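Local coordinates for protein cytokinin riboside 5'-monophosphate phosphoribohydrolase (Streptomyces coelicolor, PDB 5ZI9) that belongs to the SLOG clan and has a Rossmann-like fold, helices packed around a parallel sheet, in a six-chain assembly, at residues B[151-154]-B[158-161]; B[66-71]-B[164-169]; B[14-17]-B[22-25]; B[122-127]-B[144-149]. All coordinates share one frame; numbering follows the deposited sequence.

Contact 1 of 4, residues B[151-154]-B[158-161]; sequences LNFR and VRKM
Phe153 and Arg159 meet where strand 149-153, outermost within this chain in a Rossmann-like parallel sheet, gives way, after a short turn, to helix 156-165. The contact illustrates how a strand and the helix that follows it can be joined by one aromatic ring packed against the first turn of the helix. Arg159 is the side chain to follow. Its CB lies over one face of the Phe153 ring, 4.3 Å from the centroid and 26° off the ring normal, a CH-pi contact. With CG anti to the backbone N (chi1 -171°), the chain then runs outward past the ring margin, and Arg159 CG comes 3.9 Å from Phe153 CD1. CD stays alongside the same ring atom, Arg159 CD to Phe153 CD1 being 4.1 Å. There the chain bends at chi3 and the polar end leaves the ring, its guanidinium plane turned 59° from that of the phenyl group. Arg159 NH2 finishes on the carbonyl oxygen of Leu133, in the adjoining strand 130-135. The aliphatic half of the arginine thus serves the buried apolar contact while its charged half is anchored on the neighbouring strand. Leu133 and Ile135 of that strand also pack on Phe153. Val158, one residue before Arg159, has its side chain crossing that of Phe153 at about a right angle, with CG1 3.9 Å from both CD2 and CE2 of Phe153.

Contact 2 of 4, residues B[66-71]-B[164-169]; sequences GTLAEL and VKYAQG
Leu68 covers one face of the Tyr166 ring, and this apolar lid is the centre of the contact. Leu68 CB sits 3.9 Å from the ring centroid and 19° off its normal, a CH-pi arrangement displaced toward the CE1 and CZ side. The branch beyond it crosses to the other half of the ring, where Leu68 CD1 is 3.9 Å from both CD2 and CE2 of Tyr166. CG lies beside the backbone N of Leu68 (chi1 -59°), which lets CB and one methyl share the same face. The backbone joins in as well, with Leu68 O 3.3 Å from Tyr166 CE1. Leu71 approaches the root of the aromatic side chain instead, placing its CD1 3.9 Å from Tyr166 CB.

One step out, a type I turn from Leu68 to Leu71 brings both leucines to the same tyrosine; the bond closing it, Leu71 N to Leu68 O, is weak. On the opposite face of the ring lies Lys165 CG, 4.0 Å above the plane, so the tyrosine is held between a leucine and the aliphatic part of a lysine. Lys165 NZ in turn forms a salt bridge with Asp50 of a neighbouring subunit. The pair joins the C-terminal ends of helices 50-67 and 156-165, with the leucines resting on Val131 of strand 130-135 and Ile149 of strand 149-153, and Tyr166 on Ile108 of strand 106-109.

Contact 3 of 4, residues B[14-17]-B[22-25]; sequences EEQR and LRRR
Glu15 to Arg17 and Leu22 to Arg24 run antiparallel, their short axes 4.7 Å apart at 168°, with Gln16 and Arg23 as the hydrogen-bonded pair. Gln16 N reaches Arg23 O at 2.7 Å and Arg23 N returns to Gln16 O at 2.9 Å; beyond the strands, Arg25 N bonds to Glu14 O at 3.1 Å.

Glu15, Arg17, Leu22 and Arg24 share one face of the sheet. Glu15 and Arg24 are a non-hydrogen-bonded pair whose chains lie side by side, CG touching CG, and Arg24 NE donates to Glu15 OE2 at 3.1 Å, nearly straight (167°). The oxygen lies in the guanidinium plane but is met on its anti side, somewhat out of the carboxylate plane, and the two flat groups are turned 41° apart; a second bond from Arg24 NH2 is weak. Arg17 holds the other oxygen side-on, its NE at 3.1 Å and NH2 at 3.0 Å from Glu15 OE1. One carboxylate draws two arginines into a salt-bridge network, one on each oxygen. Leu22 CD1 lies 3.6 Å above one face of the Arg24 guanidinium.

On the other face the Gln16 and Arg23 chains pass obliquely, CB near CB; Gln16 OE1 accepts from Gln29 N and Arg23 NE donates to Gln27 O. Back on the Glu15 face, Arg24 NH1 continues to the carbonyls of Asn144 and Val147 of a neighbouring subunit; Arg25 NH2 pairs with Asp148 of that subunit. The whole is a two-stranded beta hairpin on an N-terminal arm, its sheet extended where Leu22 pairs with a strand of that subunit.

Contact 4 of 4, residues B[122-127]-B[144-149]; sequences GALEAK and NPYVDI
Leu124 and Tyr146 provide the apolar part of this surface contact, in which the end of helix 115-125 is touched by the loop leading into strand 149-153. Leu124 CD1 lies 3.8 Å from Tyr146 CB and stands at the edge of the aromatic ring, near its plane, so no stacking is involved. A face of that ring is instead met by Pro145 CG, 3.9 Å above the plane.

Carbon also meets oxygen, without hydrogen bonding: Leu124 CG and CD1 both come 3.6 Å from Tyr146 O, an oxygen that accepts a hydrogen bond from Ser130 OG. Asp148 is a looser neighbour, its OD1 4.3 Å from Leu124 CD2.

Local hydrogen bonds shape each partner. Val147 N to Asn144 O, at 3.0 Å, closes a type I turn, and Asn144 OD1 adds a weak bond to Tyr146 N. On the helix side Lys127, with positive phi, is the C-prime residue of a Schellman motif ending the helix, with Gly128 N bonded to Ala123 O and Lys127 N to Leu124 O at 2.7 Å.

The chemistry implies that van der Waals packing of one leucine joins the two segments, while hydrogen bonds within each help set the shapes that meet.

How the contacts relate
Contacts 1, 2 and 4 belong to one packed body, whereas contact 3 stands far off on the N-terminal arm. Contacts 1 and 2, with centres about 12 Å apart, share helix 156-165 and touch where Leu151 CD1 lies 4.2 Å from Leu68 CD2. Contacts 2 and 4 meet through Ile149, whose CD1 is 3.9 Å from Leu71 CD2. The nearest atoms of contacts 3 and 4 in this chain are about 43 Å apart, yet the hairpin of contact 3 grips residues 144-148 of another subunit. The side chains of Arg159 in contact 1 and of Arg23 in contact 3 each lie about 5 Å from a citrate, in each case probably from the crystallisation liquor.

Contact 1 of 4, residues B[151-154]-B[158-161]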
loop_
_atom_site.group_PDB
_atom_site.type_symbol
_atom_site.label_atom_id
_atom_site.label_comp_id
_atom_site.label_asym_id
_atom_site.label_seq_id
_atom_site.Cartn_x
_atom_site.Cartn_y
_atom_site.Cartn_z
ATOM N N LEU B 151 15.679 8.704 15.867
ATOM C CA LEU B 151 15.574 8.223 14.483
ATOM C C LEU B 151 16.382 9.082 13.613
ATOM O O LEU B 151 16.432 10.270 13.834
ATOM C CB LEU B 151 14.192 8.355 13.918
ATOM C CG LEU B 151 13.105 7.496 14.507
ATOM C CD1 LEU B 151 12.274 8.430 15.398
ATOM C CD2 LEU B 151 12.304 6.832 13.367
ATOM N N ASN B 152 16.916 8.484 12.557
ATOM C CA ASN B 152 17.564 9.192 11.466
ATOM C C ASN B 152 16.726 9.033 10.227
ATOM O O ASN B 152 16.666 7.935 9.634
ATOM C CB ASN B 152 18.896 8.552 11.196
ATOM C CG ASN B 152 19.845 8.736 12.326
ATOM O OD1 ASN B 152 20.280 9.851 12.562
ATOM N ND2 ASN B 152 20.161 7.655 13.032
ATOM N N PHE B 153 16.074 10.118 9.845
ATOM C CA PHE B 153 15.243 10.127 8.642
ATOM C C PHE B 153 16.111 10.333 7.443
ATOM O O PHE B 153 17.121 11.050 7.517
ATOM C CB PHE B 153 14.208 11.272 8.664
ATOM C CG PHE B 153 13.137 11.062 9.656
ATOM C CD1 PHE B 153 13.332 11.423 10.977
ATOM C CD2 PHE B 153 11.934 10.463 9.275
ATOM C CE1 PHE B 153 12.341 11.208 11.912
ATOM C CE2 PHE B 153 10.932 10.225 10.201
ATOM C CZ PHE B 153 11.149 10.597 11.538
ATOM N N ARG B 154 15.689 9.757 6.321
ATOM C CA ARG B 154 16.346 10.088 5.072
ATOM C C ARG B 154 15.563 10.994 4.140
ATOM O O ARG B 154 16.161 11.671 3.282
ATOM C CB ARG B 154 16.962 8.850 4.414
ATOM C CG ARG B 154 16.014 7.788 3.987
ATOM C CD ARG B 154 16.444 6.412 4.451
ATOM N NE ARG B 154 15.276 5.792 5.072
ATOM C CZ ARG B 154 14.981 4.495 5.078
ATOM N NH1 ARG B 154 13.877 4.089 5.723
ATOM N NH2 ARG B 154 15.765 3.596 4.466
ATOM N N VAL B 158 9.454 14.079 5.179
ATOM C CA VAL B 158 8.860 13.214 6.168
ATOM C C VAL B 158 9.189 13.781 7.538
ATOM O O VAL B 158 8.303 13.963 8.351
ATOM C CB VAL B 158 9.351 11.768 6.038
ATOM C CG1 VAL B 158 8.726 10.920 7.118
ATOM C CG2 VAL B 158 8.943 11.216 4.673
ATOM N N ARG B 159 10.452 14.097 7.779
ATOM C CA ARG B 159 10.817 14.637 9.082
ATOM C C ARG B 159 10.074 15.919 9.431
ATOM O O ARG B 159 9.673 16.097 10.571
ATOM C CB ARG B 159 12.306 14.877 9.218
ATOM C CG ARG B 159 12.691 15.229 10.648
ATOM C CD ARG B 159 14.177 15.409 10.822
ATOM N NE ARG B 159 14.641 16.671 10.256
ATOM C CZ ARG B 159 15.738 17.301 10.628
ATOM N NH1 ARG B 159 16.037 18.437 10.056
ATOM N NH2 ARG B 159 16.549 16.818 11.570
ATOM N N LYS B 160 9.879 16.799 8.461
ATOM C CA LYS B 160 9.153 18.081 8.693
ATOM C C LYS B 160 7.785 17.913 9.303
ATOM O O LYS B 160 7.349 18.711 10.109
ATOM C CB LYS B 160 8.949 18.805 7.368
ATOM C CG LYS B 160 9.996 19.822 7.097
ATOM C CD LYS B 160 9.746 20.387 5.722
ATOM C CE LYS B 160 10.477 21.698 5.457
ATOM N NZ LYS B 160 11.455 22.147 6.492
ATOM N N MET B 161 7.100 16.890 8.860
ATOM C CA MET B 161 5.784 16.660 9.344
ATOM C C MET B 161 5.797 16.074 10.754
ATOM O O MET B 161 4.864 16.305 11.500
ATOM C CB MET B 161 4.995 15.819 8.361
ATOM C CG MET B 161 4.753 14.383 8.725
ATOM S SD MET B 161 3.057 14.262 9.266
ATOM C CE MET B 161 2.568 12.762 8.478
#

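Contact 2 of 4, residues B[66-71]-B[164-169]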
loop_
_atom_site.group_PDB
_atom_site.type_symbol
_atom_site.label_atom_id
_atom_site.label_comp_id
_atom_site.label_asym_id
_atom_site.label_seq_id
_atom_site.Cartn_x
_atom_site.Cartn_y
_atom_site.Cartn_z
ATOM N N GLY B 66 5.358 4.579 14.094
ATOM C CA GLY B 66 5.497 3.403 14.891
ATOM C C GLY B 66 6.407 3.729 16.038
ATOM O O GLY B 66 6.067 3.378 17.164
ATOM N N THR B 67 7.536 4.402 15.788
ATOM C CA THR B 67 8.456 4.618 16.871
ATOM C C THR B 67 8.032 5.791 17.740
ATOM O O THR B 67 8.486 5.880 18.850
ATOM C CB THR B 67 9.964 4.728 16.465
ATOM O OG1 THR B 67 10.308 6.071 16.198
ATOM C CG2 THR B 67 10.386 3.803 15.280
ATOM N N LEU B 68 7.169 6.677 17.257
ATOM C CA LEU B 68 6.696 7.802 18.051
ATOM C C LEU B 68 5.262 7.579 18.538
ATOM O O LEU B 68 4.602 8.511 18.944
ATOM C CB LEU B 68 6.805 9.083 17.235
ATOM C CG LEU B 68 8.236 9.407 16.765
ATOM C CD1 LEU B 68 8.227 10.533 15.743
ATOM C CD2 LEU B 68 9.159 9.780 17.906
ATOM N N ALA B 69 4.813 6.329 18.573
ATOM C CA ALA B 69 3.412 6.029 18.871
ATOM C C ALA B 69 2.957 6.378 20.269
ATOM O O ALA B 69 1.794 6.672 20.451
ATOM C CB ALA B 69 3.101 4.571 18.604
ATOM N N GLU B 70 3.858 6.321 21.243
ATOM C CA GLU B 70 3.495 6.533 22.636
ATOM C C GLU B 70 4.213 7.751 23.175
ATOM O O GLU B 70 4.473 7.863 24.357
ATOM C CB GLU B 70 3.765 5.240 23.454
ATOM C CG GLU B 70 2.486 4.490 23.873
ATOM C CD GLU B 70 2.489 3.015 23.501
ATOM O OE1 GLU B 70 3.569 2.388 23.613
ATOM O OE2 GLU B 70 1.415 2.491 23.084
ATOM N N LEU B 71 4.524 8.692 22.304
ATOM C CA LEU B 71 5.090 9.952 22.758
ATOM C C LEU B 71 4.043 10.678 23.544
ATOM O O LEU B 71 2.903 10.703 23.114
ATOM C CB LEU B 71 5.464 10.864 21.590
ATOM C CG LEU B 71 6.927 11.041 21.217
ATOM C CD1 LEU B 71 7.109 12.410 20.579
ATOM C CD2 LEU B 71 7.890 10.884 22.380
ATOM N N VAL B 164 5.794 18.810 13.607
ATOM C CA VAL B 164 4.486 19.439 13.908
ATOM C C VAL B 164 3.468 18.505 14.526
ATOM O O VAL B 164 2.801 18.848 15.470
ATOM C CB VAL B 164 3.892 20.063 12.654
ATOM C CG1 VAL B 164 2.536 20.692 12.954
ATOM C CG2 VAL B 164 4.879 21.115 12.129
ATOM N N LYS B 165 3.374 17.314 13.981
ATOM C CA LYS B 165 2.391 16.322 14.385
ATOM C C LYS B 165 2.501 15.925 15.847
ATOM O O LYS B 165 1.490 15.653 16.485
ATOM C CB LYS B 165 2.536 15.068 13.487
ATOM C CG LYS B 165 1.494 13.970 13.730
ATOM C CD LYS B 165 1.718 12.744 12.841
ATOM C CE LYS B 165 1.364 11.442 13.548
ATOM N NZ LYS B 165 0.021 10.975 13.143
ATOM N N TYR B 166 3.726 15.821 16.352
ATOM C CA TYR B 166 3.952 15.312 17.719
ATOM C C TYR B 166 4.192 16.431 18.712
ATOM O O TYR B 166 4.403 16.155 19.897
ATOM C CB TYR B 166 5.102 14.283 17.763
ATOM C CG TYR B 166 4.729 13.049 17.030
ATOM C CD1 TYR B 166 3.972 12.068 17.632
ATOM C CD2 TYR B 166 5.065 12.885 15.673
ATOM C CE1 TYR B 166 3.589 10.939 16.941
ATOM C CE2 TYR B 166 4.645 11.765 14.956
ATOM C CZ TYR B 166 3.927 10.804 15.602
ATOM O OH TYR B 166 3.520 9.720 14.915
ATOM N N ALA B 167 4.177 17.679 18.246
ATOM C CA ALA B 167 4.392 18.823 19.113
ATOM C C ALA B 167 3.128 19.685 19.225
ATOM O O ALA B 167 2.221 19.585 18.392
ATOM C CB ALA B 167 5.567 19.641 18.627
ATOM N N GLN B 168 3.065 20.488 20.290
ATOM C CA GLN B 168 2.059 21.533 20.441
ATOM C C GLN B 168 2.624 22.925 20.414
ATOM O O GLN B 168 1.871 23.866 20.609
ATOM C CB GLN B 168 1.240 21.356 21.714
ATOM C CG GLN B 168 0.245 20.213 21.630
ATOM C CD GLN B 168 0.768 19.012 22.351
ATOM O OE1 GLN B 168 0.771 19.022 23.593
ATOM N NE2 GLN B 168 1.275 17.993 21.601
ATOM N N GLY B 169 3.914 23.084 20.137
ATOM C CA GLY B 169 4.455 24.414 19.946
ATOM C C GLY B 169 5.922 24.342 19.624
ATOM O O GLY B 169 6.555 23.275 19.765
#

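Contact 3 of 4, residues B[14-17]-B[22-25]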
loop_
_atom_site.group_PDB
_atom_site.type_symbol
_atom_site.label_atom_id
_atom_site.label_comp_id
_atom_site.label_asym_id
_atom_site.label_seq_id
_atom_site.Cartn_x
_atom_site.Cartn_y
_atom_site.Cartn_z
ATOM N N GLU B 14 -2.935 -31.622 -11.183
ATOM C CA GLU B 14 -3.940 -31.433 -12.176
ATOM C C GLU B 14 -4.803 -30.281 -11.756
ATOM O O GLU B 14 -5.481 -29.719 -12.552
ATOM C CB GLU B 14 -4.740 -32.678 -12.394
ATOM C CG GLU B 14 -4.537 -33.226 -13.785
ATOM C CD GLU B 14 -4.651 -34.716 -13.834
ATOM O OE1 GLU B 14 -5.263 -35.231 -14.780
ATOM O OE2 GLU B 14 -4.121 -35.372 -12.924
ATOM N N GLU B 15 -4.760 -29.945 -10.485
ATOM C CA GLU B 15 -5.498 -28.820 -9.938
ATOM C C GLU B 15 -4.663 -28.129 -8.870
ATOM O O GLU B 15 -4.125 -28.807 -8.016
ATOM C CB GLU B 15 -6.784 -29.314 -9.312
ATOM C CG GLU B 15 -7.893 -28.319 -9.488
ATOM C CD GLU B 15 -9.075 -28.613 -8.641
ATOM O OE1 GLU B 15 -8.877 -28.592 -7.422
ATOM O OE2 GLU B 15 -10.180 -28.849 -9.183
ATOM N N GLN B 16 -4.517 -26.809 -8.924
ATOM C CA GLN B 16 -3.764 -26.057 -7.908
ATOM C C GLN B 16 -4.708 -25.036 -7.316
ATOM O O GLN B 16 -5.382 -24.312 -8.059
ATOM C CB GLN B 16 -2.536 -25.330 -8.489
ATOM C CG GLN B 16 -1.246 -26.142 -8.598
ATOM C CD GLN B 16 -0.045 -25.340 -9.163
ATOM O OE1 GLN B 16 -0.110 -24.750 -10.281
ATOM N NE2 GLN B 16 1.074 -25.322 -8.390
ATOM N N ARG B 17 -4.752 -24.967 -5.988
ATOM C CA ARG B 17 -5.469 -23.907 -5.280
ATOM C C ARG B 17 -4.493 -23.070 -4.483
ATOM O O ARG B 17 -3.957 -23.512 -3.496
ATOM C CB ARG B 17 -6.515 -24.508 -4.379
ATOM C CG ARG B 17 -7.784 -24.775 -5.133
ATOM C CD ARG B 17 -8.737 -25.563 -4.289
ATOM N NE ARG B 17 -9.430 -26.544 -5.101
ATOM C CZ ARG B 17 -10.610 -27.078 -4.803
ATOM N NH1 ARG B 17 -11.257 -26.718 -3.701
ATOM N NH2 ARG B 17 -11.153 -27.975 -5.623
ATOM N N LEU B 22 -7.488 -20.453 -8.925
ATOM C CA LEU B 22 -7.666 -21.860 -9.338
ATOM C C LEU B 22 -6.905 -22.108 -10.636
ATOM O O LEU B 22 -7.076 -21.400 -11.600
ATOM C CB LEU B 22 -9.125 -22.139 -9.616
ATOM C CG LEU B 22 -9.770 -23.482 -9.291
ATOM C CD1 LEU B 22 -10.858 -23.825 -10.300
ATOM C CD2 LEU B 22 -8.787 -24.627 -9.222
ATOM N N ARG B 23 -6.047 -23.118 -10.667
ATOM C CA ARG B 23 -5.401 -23.509 -11.922
ATOM C C ARG B 23 -5.636 -24.972 -12.169
ATOM O O ARG B 23 -5.416 -25.821 -11.274
ATOM C CB ARG B 23 -3.930 -23.233 -11.846
ATOM C CG ARG B 23 -3.638 -21.767 -11.705
ATOM C CD ARG B 23 -2.160 -21.570 -11.582
ATOM N NE ARG B 23 -1.815 -20.548 -12.539
ATOM C CZ ARG B 23 -1.528 -19.292 -12.233
ATOM N NH1 ARG B 23 -1.462 -18.863 -10.956
ATOM N NH2 ARG B 23 -1.243 -18.475 -13.215
ATOM N N ARG B 24 -6.130 -25.269 -13.367
ATOM C CA ARG B 24 -6.362 -26.651 -13.780
ATOM C C ARG B 24 -5.662 -26.969 -15.074
ATOM O O ARG B 24 -5.460 -26.086 -15.942
ATOM C CB ARG B 24 -7.844 -26.884 -13.966
ATOM C CG ARG B 24 -8.584 -27.154 -12.698
ATOM C CD ARG B 24 -10.049 -27.288 -13.005
ATOM N NE ARG B 24 -10.910 -27.410 -11.827
ATOM C CZ ARG B 24 -12.149 -26.923 -11.730
ATOM N NH1 ARG B 24 -12.743 -26.215 -12.696
ATOM N NH2 ARG B 24 -12.818 -27.144 -10.629
ATOM N N ARG B 25 -5.324 -28.244 -15.221
ATOM C CA ARG B 25 -4.747 -28.773 -16.477
ATOM C C ARG B 25 -3.612 -27.947 -17.051
ATOM O O ARG B 25 -2.639 -27.745 -16.387
ATOM C CB ARG B 25 -5.846 -28.998 -17.504
ATOM C CG ARG B 25 -6.974 -29.847 -16.954
ATOM C CD ARG B 25 -8.138 -29.978 -17.925
ATOM N NE ARG B 25 -9.409 -30.034 -17.203
ATOM C CZ ARG B 25 -10.124 -28.991 -16.811
ATOM N NH1 ARG B 25 -11.242 -29.184 -16.170
ATOM N NH2 ARG B 25 -9.749 -27.750 -17.036
#

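Contact 4 of 4, residues B[122-127]-B[144-149]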
loop_
_atom_site.group_PDB
_atom_site.type_symbol
_atom_site.label_atom_id
_atom_site.label_comp_id
_atom_site.label_asym_id
_atom_site.label_seq_id
_atom_site.Cartn_x
_atom_site.Cartn_y
_atom_site.Cartn_z
ATOM N N GLY B 122 19.283 19.256 28.553
ATOM C CA GLY B 122 18.391 19.787 29.569
ATOM C C GLY B 122 17.248 18.840 29.868
ATOM O O GLY B 122 16.893 18.671 31.010
ATOM N N ALA B 123 16.676 18.202 28.851
ATOM C CA ALA B 123 15.509 17.355 29.061
ATOM C C ALA B 123 15.835 16.104 29.857
ATOM O O ALA B 123 14.964 15.550 30.556
ATOM C CB ALA B 123 14.884 16.992 27.742
ATOM N N LEU B 124 17.092 15.662 29.733
ATOM C CA LEU B 124 17.603 14.493 30.460
ATOM C C LEU B 124 17.919 14.823 31.910
ATOM O O LEU B 124 17.563 14.058 32.818
ATOM C CB LEU B 124 18.855 13.925 29.777
ATOM C CG LEU B 124 18.629 12.980 28.592
ATOM C CD1 LEU B 124 19.916 12.190 28.368
ATOM C CD2 LEU B 124 17.414 12.038 28.742
ATOM N N GLU B 125 18.579 15.963 32.124
ATOM C CA GLU B 125 18.809 16.477 33.483
ATOM C C GLU B 125 17.550 16.445 34.345
ATOM O O GLU B 125 17.640 16.121 35.541
ATOM C CB GLU B 125 19.338 17.902 33.468
ATOM C CG GLU B 125 20.755 18.021 32.937
ATOM C CD GLU B 125 21.342 19.426 33.110
ATOM O OE1 GLU B 125 20.736 20.225 33.880
ATOM O OE2 GLU B 125 22.414 19.732 32.493
ATOM N N ALA B 126 16.401 16.765 33.729
ATOM C CA ALA B 126 15.104 16.778 34.411
ATOM C C ALA B 126 14.393 15.432 34.326
ATOM O O ALA B 126 13.222 15.337 34.650
ATOM C CB ALA B 126 14.221 17.901 33.871
ATOM N N LYS B 127 15.118 14.390 33.922
ATOM C CA LYS B 127 14.580 13.036 33.823
ATOM C C LYS B 127 13.301 12.945 32.973
ATOM O O LYS B 127 12.374 12.231 33.317
ATOM C CB LYS B 127 14.354 12.448 35.239
ATOM C CG LYS B 127 15.362 12.888 36.332
ATOM C CD LYS B 127 16.543 11.945 36.561
ATOM C CE LYS B 127 17.905 12.670 36.545
ATOM N NZ LYS B 127 19.018 11.720 36.178
ATOM N N ASN B 144 23.054 13.255 18.929
ATOM C CA ASN B 144 23.799 13.781 20.049
ATOM C C ASN B 144 23.605 12.853 21.254
ATOM O O ASN B 144 22.634 12.066 21.303
ATOM C CB ASN B 144 23.457 15.268 20.338
ATOM C CG ASN B 144 22.065 15.478 20.948
ATOM O OD1 ASN B 144 21.691 14.873 21.972
ATOM N ND2 ASN B 144 21.293 16.357 20.320
ATOM N N PRO B 145 24.542 12.920 22.219
ATOM C CA PRO B 145 24.616 11.940 23.322
ATOM C C PRO B 145 23.472 12.002 24.292
ATOM O O PRO B 145 23.241 11.026 25.013
ATOM C CB PRO B 145 25.907 12.272 24.021
ATOM C CG PRO B 145 26.370 13.600 23.450
ATOM C CD PRO B 145 25.754 13.762 22.119
ATOM N N TYR B 146 22.716 13.099 24.287
ATOM C CA TYR B 146 21.533 13.191 25.160
ATOM C C TYR B 146 20.244 12.874 24.462
ATOM O O TYR B 146 19.175 13.144 25.021
ATOM C CB TYR B 146 21.454 14.556 25.841
ATOM C CG TYR B 146 22.825 15.028 26.247
ATOM C CD1 TYR B 146 23.432 14.562 27.437
ATOM C CD2 TYR B 146 23.546 15.924 25.420
ATOM C CE1 TYR B 146 24.704 15.002 27.806
ATOM C CE2 TYR B 146 24.820 16.374 25.790
ATOM C CZ TYR B 146 25.399 15.906 26.977
ATOM O OH TYR B 146 26.662 16.338 27.334
ATOM N N VAL B 147 20.318 12.296 23.268
ATOM C CA VAL B 147 19.086 11.829 22.615
ATOM C C VAL B 147 18.665 10.496 23.186
ATOM O O VAL B 147 19.457 9.582 23.229
ATOM C CB VAL B 147 19.231 11.711 21.088
ATOM C CG1 VAL B 147 18.118 10.851 20.471
ATOM C CG2 VAL B 147 19.229 13.104 20.469
ATOM N N ASP B 148 17.411 10.368 23.579
ATOM C CA ASP B 148 16.913 9.087 24.078
ATOM C C ASP B 148 16.042 8.292 23.070
ATOM O O ASP B 148 16.344 7.151 22.763
ATOM C CB ASP B 148 16.186 9.301 25.396
ATOM C CG ASP B 148 16.369 8.166 26.315
ATOM O OD1 ASP B 148 17.468 8.102 26.936
ATOM O OD2 ASP B 148 15.434 7.336 26.374
ATOM N N ILE B 149 14.963 8.880 22.579
ATOM C CA ILE B 149 14.236 8.306 21.450
ATOM C C ILE B 149 14.838 8.904 20.177
ATOM O O ILE B 149 14.653 10.105 19.903
ATOM C CB ILE B 149 12.743 8.593 21.571
ATOM C CG1 ILE B 149 12.199 7.912 22.837
ATOM C CG2 ILE B 149 11.996 8.078 20.363
ATOM C CD1 ILE B 149 10.841 8.424 23.271
#